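Local coordinates for protein acetyltransferase, GNAT family (Streptococcus pneumoniae, PDB 2I79) that binds acetyl coenzyme A and probably transfers its acetyl group to an amino group of an acceptor, at residues Q59-A64 against I73-A78; G148-G153 against I162-M167. One frame throughout, in Å; residues are numbered along the deposited sequence.

Contact 1. Residues Q59-A64 against I73-A78; sequences QITLLA and IVNITA
In the central sheet of the GNAT fold, residues 60-64 and 73-77 lie on the two arms of an antiparallel beta hairpin, strands 60-66 and 69-77, the axes of 60-64 and 73-77 coming within 4.8 Å. Side chains project alternately to the two faces. On one face I60 meets I76 and L62 meets V74, under helix 103-117. I60 has CG1 anti to the backbone N (chi1 -164°), carrying CG1 and CD1 off from the neighbouring strand; the CG2 branch stays behind and crosses I76 obliquely, with I60 CG2 3.9 Å from I76 CD1. L62 and V74 instead run side by side, L62 CB lying 3.6 Å from V74 CG1, the methyl that V74 holds in the crowded position between N and the carbonyl carbon. Branched aliphatic residues suit this face, since they fill the gap between sheet and helix without polar atoms to satisfy.

The other face carries T61, N75, L63 and I73. T61 sets OG1 beside its own backbone N and receives a hydrogen bond there from Q53 of helix 43-55, which makes a threonine useful at this buried position; N75 crosses it obliquely and touches the same helix. The backbone bonds pair I60 with I76 and L62 with V74. I76 N reaches I60 O at 2.7 Å, nearly along the C=O axis, whereas I60 N lies in the carbonyl plane of I76 O, on a lone pair. L63 and I73 point the same way and press together, with L63 CD2 only 3.3 Å from I73 CG2, closer than two methyls normally sit.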
ATOM      1  N   GLN A  59      14.666   0.127   3.064  1.00 47.94           N
ATOM      2  CA  GLN A  59      14.183  -0.945   2.249  1.00 47.46           C
ATOM      3  C   GLN A  59      15.288  -1.983   2.021  1.00 47.62           C
ATOM      4  O   GLN A  59      16.475  -1.669   2.162  1.00 48.01           O
ATOM      5  CB  GLN A  59      13.669  -0.401   0.924  1.00 47.27           C
ATOM      6  CG  GLN A  59      12.529   0.612   1.047  1.00 46.53           C
ATOM      7  CD  GLN A  59      12.082   1.133  -0.295  1.00 46.72           C
ATOM      8  OE1 GLN A  59      12.751   1.984  -0.904  1.00 50.83           O
ATOM      9  NE2 GLN A  59      10.961   0.638  -0.774  1.00 40.01           N
ATOM     10  N   ILE A  60      14.889  -3.215   1.681  1.00 46.79           N
ATOM     11  CA  ILE A  60      15.834  -4.287   1.371  1.00 45.79           C
ATOM     12  C   ILE A  60      15.195  -5.461   0.639  1.00 45.12           C
ATOM     13  O   ILE A  60      14.033  -5.796   0.871  1.00 44.30           O
ATOM     14  CB  ILE A  60      16.536  -4.811   2.651  1.00 45.95           C
ATOM     15  CG1 ILE A  60      17.791  -5.622   2.283  1.00 48.18           C
ATOM     16  CG2 ILE A  60      15.604  -5.637   3.486  1.00 43.84           C
ATOM     17  CD1 ILE A  60      18.888  -5.588   3.361  1.00 46.55           C
ATOM     18  N   THR A  61      15.987  -6.105  -0.218  1.00 44.08           N
ATOM     19  CA  THR A  61      15.648  -7.378  -0.817  1.00 44.23           C
ATOM     20  C   THR A  61      16.766  -8.375  -0.516  1.00 43.87           C
ATOM     21  O   THR A  61      17.912  -8.144  -0.874  1.00 43.07           O
ATOM     22  CB  THR A  61      15.470  -7.291  -2.333  1.00 44.23           C
ATOM     23  OG1 THR A  61      14.433  -6.377  -2.625  1.00 46.23           O
ATOM     24  CG2 THR A  61      15.118  -8.671  -2.958  1.00 43.13           C
ATOM     25  N   LEU A  62      16.407  -9.460   0.170  1.00 44.11           N
ATOM     26  CA  LEU A  62      17.311 -10.558   0.510  1.00 44.26           C
ATOM     27  C   LEU A  62      16.954 -11.805  -0.280  1.00 43.96           C
ATOM     28  O   LEU A  62      15.778 -12.159  -0.410  1.00 43.85           O
ATOM     29  CB  LEU A  62      17.221 -10.901   1.993  1.00 44.96           C
ATOM     30  CG  LEU A  62      17.745  -9.892   3.039  1.00 47.21           C
ATOM     31  CD1 LEU A  62      17.463 -10.411   4.452  1.00 48.14           C
ATOM     32  CD2 LEU A  62      19.223  -9.597   2.883  1.00 47.28           C
ATOM     33  N   LEU A  63      17.984 -12.482  -0.777  1.00 43.43           N
ATOM     34  CA  LEU A  63      17.830 -13.680  -1.572  1.00 43.66           C
ATOM     35  C   LEU A  63      18.423 -14.911  -0.860  1.00 43.91           C
ATOM     36  O   LEU A  63      19.451 -14.807  -0.179  1.00 44.24           O
ATOM     37  CB  LEU A  63      18.550 -13.484  -2.906  1.00 43.78           C
ATOM     38  CG  LEU A  63      18.177 -12.288  -3.798  1.00 42.52           C
ATOM     39  CD1 LEU A  63      19.007 -12.286  -5.069  1.00 41.57           C
ATOM     40  CD2 LEU A  63      16.696 -12.281  -4.130  1.00 40.87           C
ATOM     41  N   ALA A  64      17.782 -16.064  -1.033  1.00 43.63           N
ATOM     42  CA  ALA A  64      18.342 -17.351  -0.626  1.00 44.10           C
ATOM     43  C   ALA A  64      18.647 -18.145  -1.882  1.00 44.31           C
ATOM     44  O   ALA A  64      17.761 -18.377  -2.684  1.00 43.35           O
ATOM     45  CB  ALA A  64      17.361 -18.110   0.262  1.00 42.63           C
ATOM     46  N   ILE A  73      12.855 -15.347  -1.545  1.00 45.97           N
ATOM     47  CA  ILE A  73      13.135 -13.922  -1.370  1.00 46.27           C
ATOM     48  C   ILE A  73      12.323 -13.342  -0.233  1.00 45.42           C
ATOM     49  O   ILE A  73      11.211 -13.788   0.035  1.00 44.87           O
ATOM     50  CB  ILE A  73      12.871 -13.097  -2.657  1.00 46.84           C
ATOM     51  CG1 ILE A  73      11.385 -13.041  -3.012  1.00 48.81           C
ATOM     52  CG2 ILE A  73      13.697 -13.653  -3.816  1.00 48.73           C
ATOM     53  CD1 ILE A  73      10.732 -11.679  -2.640  1.00 53.08           C
ATOM     54  N   VAL A  74      12.916 -12.390   0.471  1.00 45.73           N
ATOM     55  CA  VAL A  74      12.175 -11.550   1.402  1.00 45.64           C
ATOM     56  C   VAL A  74      12.413 -10.097   0.967  1.00 45.97           C
ATOM     57  O   VAL A  74      13.531  -9.683   0.650  1.00 44.53           O
ATOM     58  CB  VAL A  74      12.493 -11.833   2.918  1.00 45.45           C
ATOM     59  CG1 VAL A  74      13.967 -11.775   3.223  1.00 45.60           C
ATOM     60  CG2 VAL A  74      11.710 -10.846   3.841  1.00 46.71           C
ATOM     61  N   ASN A  75      11.325  -9.341   0.922  1.00 46.52           N
ATOM     62  CA  ASN A  75      11.338  -7.981   0.451  1.00 46.29           C
ATOM     63  C   ASN A  75      10.776  -7.079   1.539  1.00 46.41           C
ATOM     64  O   ASN A  75       9.693  -7.347   2.090  1.00 46.40           O
ATOM     65  CB  ASN A  75      10.463  -7.931  -0.778  1.00 47.03           C
ATOM     66  CG  ASN A  75      10.949  -6.979  -1.791  1.00 50.04           C
ATOM     67  OD1 ASN A  75      10.343  -5.927  -2.003  1.00 54.05           O
ATOM     68  ND2 ASN A  75      12.063  -7.313  -2.427  1.00 53.41           N
ATOM     69  N   ILE A  76      11.525  -6.050   1.908  1.00 45.66           N
ATOM     70  CA  ILE A  76      10.938  -4.950   2.664  1.00 45.75           C
ATOM     71  C   ILE A  76      10.872  -3.706   1.791  1.00 45.73           C
ATOM     72  O   ILE A  76      11.864  -3.270   1.214  1.00 44.76           O
ATOM     73  CB  ILE A  76      11.679  -4.622   3.940  1.00 45.54           C
ATOM     74  CG1 ILE A  76      11.734  -5.850   4.855  1.00 45.62           C
ATOM     75  CG2 ILE A  76      10.991  -3.446   4.618  1.00 45.81           C
ATOM     76  CD1 ILE A  76      12.629  -5.653   6.052  1.00 45.98           C
ATOM     77  N   THR A  77       9.666  -3.174   1.708  1.00 45.60           N
ATOM     78  CA  THR A  77       9.327  -1.990   0.943  1.00 46.17           C
ATOM     79  C   THR A  77       8.836  -0.915   1.909  1.00 45.54           C
ATOM     80  O   THR A  77       8.348  -1.227   2.979  1.00 44.22           O
ATOM     81  CB  THR A  77       8.238  -2.371  -0.058  1.00 45.84           C
ATOM     82  OG1 THR A  77       8.847  -2.550  -1.332  1.00 48.99           O
ATOM     83  CG2 THR A  77       7.143  -1.352  -0.118  1.00 49.33           C
ATOM     84  N   ALA A  78       8.971   0.351   1.532  1.00 45.72           N
ATOM     85  CA  ALA A  78       8.631   1.454   2.432  1.00 46.36           C
ATOM     86  C   ALA A  78       8.521   2.784   1.703  1.00 46.61           C
ATOM     87  O   ALA A  78       9.296   3.067   0.788  1.00 46.88           O
ATOM     88  CB  ALA A  78       9.674   1.561   3.537  1.00 45.46           C
TER

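Contact 2. Residues G148-G153 against I162-M167; sequences GSQERG and IDVYLM
Q150 holds CG anti to its carbonyl carbon (chi1 -68°) and extends beyond it, while L166 also turns CG beside its backbone N (chi1 -57°); the two side chains meet at about a right angle, with L166 CD2 3.6 Å from Q150 OE1. V164, the cross-strand partner of Q150, puts CG2 in the crowded position, 3.8 Å from Q150 CB and equally close to G153 CA. This is the antiparallel hairpin of strands 145-156 and 160-170. Glycine suits both ends of 148-153: L166 CD1 lies 3.9 Å from G148 CA, and V164 CG2 sits against G153 CA, close packing made possible by the absence of side chains there. Across the middle, Q150 and V164 exchange two backbone hydrogen bonds, both in the carbonyl plane. The L166 N to G148 O bond is less regular, its donor above the plane of the G148 carbonyl. On the other face, Y165 turns the edge of its ring to G148 O, with S149 CB nearby.

Over 151-153 the chain turns a corner, with a type II turn from Q150 to G153. D163 and E151 run alongside each other, and a water accepts a hydrogen bond from R152 N (2.8 Å) and donates one to D163 OD1 (2.8 Å). R152 NH1 is hydrogen-bonded to R122 O of the second subunit. The two carboxylates, 5.2 Å apart between E151 OE2 and D163 OD2, would repel mildly if both are charged; the hydrogen bond donated by the water to D163 OD1 would probably offset part of this.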
ATOM      1  N   GLY A 148      -6.347  -7.226  12.515  1.00 42.81           N
ATOM      2  CA  GLY A 148      -7.566  -6.956  11.778  1.00 43.24           C
ATOM      3  C   GLY A 148      -7.795  -7.931  10.647  1.00 43.23           C
ATOM      4  O   GLY A 148      -6.960  -8.789  10.363  1.00 42.63           O
ATOM      5  N   SER A 149      -8.935  -7.783   9.992  1.00 43.73           N
ATOM      6  CA  SER A 149      -9.226  -8.577   8.809  1.00 44.49           C
ATOM      7  C   SER A 149     -10.150  -7.801   7.899  1.00 45.17           C
ATOM      8  O   SER A 149     -10.915  -6.925   8.363  1.00 44.97           O
ATOM      9  CB  SER A 149      -9.812  -9.943   9.175  1.00 44.65           C
ATOM     10  OG  SER A 149     -11.146  -9.830   9.576  1.00 46.17           O
ATOM     11  N   GLN A 150     -10.014  -8.084   6.598  1.00 45.10           N
ATOM     12  CA  GLN A 150     -10.638  -7.303   5.537  1.00 45.20           C
ATOM     13  C   GLN A 150     -11.324  -8.254   4.544  1.00 45.40           C
ATOM     14  O   GLN A 150     -10.723  -9.153   3.944  1.00 44.47           O
ATOM     15  CB  GLN A 150      -9.608  -6.374   4.851  1.00 45.11           C
ATOM     16  CG  GLN A 150      -9.141  -5.246   5.802  1.00 45.32           C
ATOM     17  CD  GLN A 150      -8.121  -4.315   5.233  1.00 45.57           C
ATOM     18  OE1 GLN A 150      -7.276  -4.716   4.462  1.00 48.84           O
ATOM     19  NE2 GLN A 150      -8.191  -3.046   5.619  1.00 46.59           N
ATOM     20  N   GLU A 151     -12.619  -8.048   4.420  1.00 45.69           N
ATOM     21  CA  GLU A 151     -13.433  -8.767   3.466  1.00 46.27           C
ATOM     22  C   GLU A 151     -13.164  -8.232   2.027  1.00 45.08           C
ATOM     23  O   GLU A 151     -13.023  -7.052   1.823  1.00 44.17           O
ATOM     24  CB  GLU A 151     -14.885  -8.605   3.889  1.00 45.83           C
ATOM     25  CG  GLU A 151     -15.787  -9.652   3.337  1.00 50.01           C
ATOM     26  CD  GLU A 151     -17.224  -9.555   3.909  1.00 50.29           C
ATOM     27  OE1 GLU A 151     -18.152 -10.074   3.242  1.00 53.99           O
ATOM     28  OE2 GLU A 151     -17.403  -8.928   4.988  1.00 54.32           O
ATOM     29  N   ARG A 152     -13.086  -9.144   1.063  1.00 44.72           N
ATOM     30  CA  ARG A 152     -12.676  -8.871  -0.295  1.00 44.73           C
ATOM     31  C   ARG A 152     -11.255  -8.322  -0.361  1.00 45.02           C
ATOM     32  O   ARG A 152     -10.955  -7.526  -1.217  1.00 45.03           O
ATOM     33  CB  ARG A 152     -13.649  -7.909  -0.997  1.00 44.91           C
ATOM     34  CG  ARG A 152     -15.097  -8.303  -0.848  1.00 43.98           C
ATOM     35  CD  ARG A 152     -16.009  -7.457  -1.650  1.00 44.44           C
ATOM     36  NE  ARG A 152     -17.364  -8.003  -1.585  1.00 44.97           N
ATOM     37  CZ  ARG A 152     -18.461  -7.429  -2.076  1.00 46.22           C
ATOM     38  NH1 ARG A 152     -18.417  -6.246  -2.671  1.00 46.97           N
ATOM     39  NH2 ARG A 152     -19.635  -8.042  -1.942  1.00 46.27           N
ATOM     40  N   GLY A 153     -10.380  -8.732   0.541  1.00 45.04           N
ATOM     41  CA  GLY A 153      -8.983  -8.350   0.463  1.00 45.70           C
ATOM     42  C   GLY A 153      -8.279  -8.907  -0.768  1.00 45.99           C
ATOM     43  O   GLY A 153      -7.257  -8.387  -1.199  1.00 46.21           O
ATOM     44  N   ILE A 162     -12.142 -13.333  -1.189  1.00 48.43           N
ATOM     45  CA  ILE A 162     -11.726 -13.919   0.075  1.00 47.22           C
ATOM     46  C   ILE A 162     -11.166 -12.836   1.004  1.00 46.12           C
ATOM     47  O   ILE A 162     -10.742 -11.749   0.562  1.00 44.94           O
ATOM     48  CB  ILE A 162     -10.675 -15.051  -0.113  1.00 47.50           C
ATOM     49  CG1 ILE A 162      -9.368 -14.516  -0.729  1.00 46.14           C
ATOM     50  CG2 ILE A 162     -11.234 -16.236  -0.942  1.00 46.95           C
ATOM     51  CD1 ILE A 162      -8.291 -15.583  -0.784  1.00 46.67           C
ATOM     52  N   ASP A 163     -11.136 -13.171   2.288  1.00 44.74           N
ATOM     53  CA  ASP A 163     -10.628 -12.299   3.344  1.00 44.54           C
ATOM     54  C   ASP A 163      -9.120 -12.402   3.523  1.00 43.16           C
ATOM     55  O   ASP A 163      -8.496 -13.452   3.282  1.00 42.69           O
ATOM     56  CB  ASP A 163     -11.263 -12.641   4.714  1.00 45.38           C
ATOM     57  CG  ASP A 163     -12.766 -12.332   4.790  1.00 47.19           C
ATOM     58  OD1 ASP A 163     -13.506 -12.594   3.833  1.00 50.14           O
ATOM     59  OD2 ASP A 163     -13.225 -11.840   5.838  1.00 54.44           O
ATOM     60  N   VAL A 164      -8.569 -11.305   4.029  1.00 42.70           N
ATOM     61  CA  VAL A 164      -7.171 -11.198   4.440  1.00 42.10           C
ATOM     62  C   VAL A 164      -7.049 -10.765   5.907  1.00 41.92           C
ATOM     63  O   VAL A 164      -7.890 -10.056   6.419  1.00 41.76           O
ATOM     64  CB  VAL A 164      -6.377 -10.241   3.531  1.00 41.66           C
ATOM     65  CG1 VAL A 164      -6.385 -10.769   2.096  1.00 41.74           C
ATOM     66  CG2 VAL A 164      -6.893  -8.769   3.576  1.00 38.87           C
ATOM     67  N   TYR A 165      -5.986 -11.209   6.564  1.00 41.86           N
ATOM     68  CA  TYR A 165      -5.578 -10.665   7.839  1.00 41.73           C
ATOM     69  C   TYR A 165      -4.600  -9.535   7.585  1.00 42.09           C
ATOM     70  O   TYR A 165      -3.759  -9.606   6.706  1.00 42.59           O
ATOM     71  CB  TYR A 165      -4.889 -11.729   8.707  1.00 41.77           C
ATOM     72  CG  TYR A 165      -5.842 -12.769   9.329  1.00 41.36           C
ATOM     73  CD1 TYR A 165      -6.971 -12.363  10.065  1.00 41.48           C
ATOM     74  CD2 TYR A 165      -5.590 -14.135   9.208  1.00 41.05           C
ATOM     75  CE1 TYR A 165      -7.838 -13.306  10.649  1.00 41.79           C
ATOM     76  CE2 TYR A 165      -6.428 -15.087   9.787  1.00 41.51           C
ATOM     77  CZ  TYR A 165      -7.567 -14.662  10.509  1.00 42.02           C
ATOM     78  OH  TYR A 165      -8.423 -15.580  11.093  1.00 43.01           O
ATOM     79  N   LEU A 166      -4.742  -8.491   8.376  1.00 41.94           N
ATOM     80  CA  LEU A 166      -3.699  -7.499   8.611  1.00 41.62           C
ATOM     81  C   LEU A 166      -2.793  -7.986   9.738  1.00 41.51           C
ATOM     82  O   LEU A 166      -3.290  -8.302  10.836  1.00 41.17           O
ATOM     83  CB  LEU A 166      -4.367  -6.211   9.100  1.00 42.18           C
ATOM     84  CG  LEU A 166      -5.430  -5.550   8.229  1.00 41.99           C
ATOM     85  CD1 LEU A 166      -6.210  -4.518   9.100  1.00 40.99           C
ATOM     86  CD2 LEU A 166      -4.730  -4.914   7.036  1.00 45.86           C
ATOM     87  N   MET A 167      -1.490  -8.089   9.474  1.00 40.66           N
ATOM     88  CA  MET A 167      -0.548  -8.592  10.481  1.00 39.75           C
ATOM     89  C   MET A 167       0.603  -7.592  10.684  1.00 40.74           C
ATOM     90  O   MET A 167       1.078  -6.949   9.727  1.00 39.10           O
ATOM     91  CB  MET A 167       0.028  -9.934  10.049  1.00 39.66           C
ATOM     92  CG  MET A 167      -1.000 -11.067   9.789  1.00 39.57           C
ATOM     93  SD  MET A 167      -0.285 -12.726   9.760  1.00 34.60           S
ATOM     94  CE  MET A 167       0.243 -12.828  11.458  1.00 37.41           C
TER
HETATM   95  O   HOH W   1     -14.078 -11.732   1.254  1.00 41.69           O

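In the fold
Both contacts are antiparallel hairpins of the same mixed sheet, with centres about 23 Å apart and no touch between them. Contact 1 lies in the interior, its centre about 6 Å from the chain centre, with helices on both faces; its chemistry is mainly aliphatic packing, and the V74 side chain lies about 7 Å from the bound acetyl coenzyme A. Contact 2 is only partly buried, about 18 Å from that centre, and includes strand 145-156, at the edge of the sheet within this chain. Glycines, a corner, acidic side chains and a bridging water replace much of the hydrocarbon there. The second subunit touches contact 2, where L166 packs on L166 of that subunit, but does not reach contact 1.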